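Local coordinates for predicted ATPase of the ABC class (Vibrio vulnificus, PDB 5D6A), which binds the ATP analogue AMP-PNP and is probably an ATPase of the ABC class, with a cellular role that is not established, at residues 526-529 and 530-533. Numbering follows the deposited sequence.
Sequences NSNP and AKQI
Asn528 O accepts from Gln532 N at 3.1 Å, the first backbone bond of helix 529-536, with Asn528 at its N-cap. Ile533 N gives the next one to Pro529 O. An Asx turn leads into this helix start. Asn526 OD1 accepts from Asn528 N at 2.7 Å, in the carbonyl plane of the side-chain amide. The Asn526 side chain has CG anti to its own N (chi1 -176°), which turns the amide forward along the chain. The amide N of Asn528 is thus satisfied just ahead of the helix. Pro529, in the first turn, has no N-H that would need a partner.

The other end of the Asn526 amide meets Gln532. Asn526 ND2 lies 3.1 Å from Gln532 CD and from Gln532 OE1, but the angle is too poor for a hydrogen bond to OE1. The two amides touch with their planes 28° apart. The side chain of Asn528 lies across that of Lys531, at about a right angle. Asn528 ND2 touches Lys531 CB at 3.3 Å and also reaches Lys531 CD, so the polar amide rests on the aliphatic part of the lysine.

Within the MRB1590 C-terminal domain, the turn joins strand 525-526 to the helix. Asn526 pairs through its backbone with Leu464, and Pro529 and Ile533 pack on helix 556-564. Both of these residues are buried, and the bond between them runs from Ile533 N to Pro529 O over 2.8 Å, with an N-H...O angle of 169°.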
# COMPACT_ATOMS: atom_id res chain seq x y z
N ASN A 526 10.26 10.93 -28.47
CA ASN A 526 10.22 12.34 -28.11
C ASN A 526 11.38 12.58 -27.15
O ASN A 526 11.49 11.91 -26.13
CB ASN A 526 8.87 12.70 -27.48
CG ASN A 526 8.74 14.18 -27.18
OD1 ASN A 526 9.59 14.77 -26.51
ND2 ASN A 526 7.66 14.79 -27.65
N SER A 527 12.24 13.55 -27.48
CA SER A 527 13.43 13.84 -26.68
C SER A 527 13.19 14.70 -25.43
O SER A 527 14.15 15.06 -24.74
CB SER A 527 14.49 14.49 -27.57
OG SER A 527 14.00 15.68 -28.13
N ASN A 528 11.94 15.03 -25.13
CA ASN A 528 11.62 15.81 -23.94
C ASN A 528 10.16 15.57 -23.52
O ASN A 528 9.30 16.44 -23.70
CB ASN A 528 11.89 17.30 -24.19
CG ASN A 528 11.88 18.13 -22.91
OD1 ASN A 528 11.66 17.61 -21.82
ND2 ASN A 528 12.13 19.42 -23.05
N PRO A 529 9.88 14.38 -22.97
CA PRO A 529 8.53 13.96 -22.55
C PRO A 529 7.84 14.89 -21.55
O PRO A 529 6.65 15.15 -21.68
CB PRO A 529 8.77 12.58 -21.92
CG PRO A 529 10.05 12.10 -22.50
CD PRO A 529 10.88 13.33 -22.72
N ALA A 530 8.59 15.36 -20.55
CA ALA A 530 8.03 16.26 -19.54
C ALA A 530 7.46 17.52 -20.19
O ALA A 530 6.38 17.98 -19.82
CB ALA A 530 9.09 16.61 -18.51
N LYS A 531 8.20 18.07 -21.15
CA LYS A 531 7.77 19.27 -21.87
C LYS A 531 6.52 18.96 -22.69
O LYS A 531 5.59 19.76 -22.74
CB LYS A 531 8.89 19.77 -22.79
CG LYS A 531 8.55 20.99 -23.64
CD LYS A 531 9.66 21.27 -24.64
CE LYS A 531 9.33 22.41 -25.59
NZ LYS A 531 9.19 23.73 -24.91
N GLN A 532 6.52 17.79 -23.34
CA GLN A 532 5.38 17.37 -24.15
C GLN A 532 4.13 17.23 -23.28
O GLN A 532 3.07 17.74 -23.62
CB GLN A 532 5.67 16.03 -24.83
CG GLN A 532 4.64 15.62 -25.86
CD GLN A 532 4.88 14.23 -26.42
OE1 GLN A 532 5.58 13.41 -25.81
NE2 GLN A 532 4.30 13.94 -27.58
N ILE A 533 4.28 16.54 -22.15
CA ILE A 533 3.18 16.33 -21.21
C ILE A 533 2.62 17.66 -20.72
O ILE A 533 1.40 17.84 -20.64
CB ILE A 533 3.63 15.47 -20.01
CG1 ILE A 533 3.98 14.05 -20.47
CG2 ILE A 533 2.54 15.41 -18.95
CD1 ILE A 533 4.68 13.21 -19.43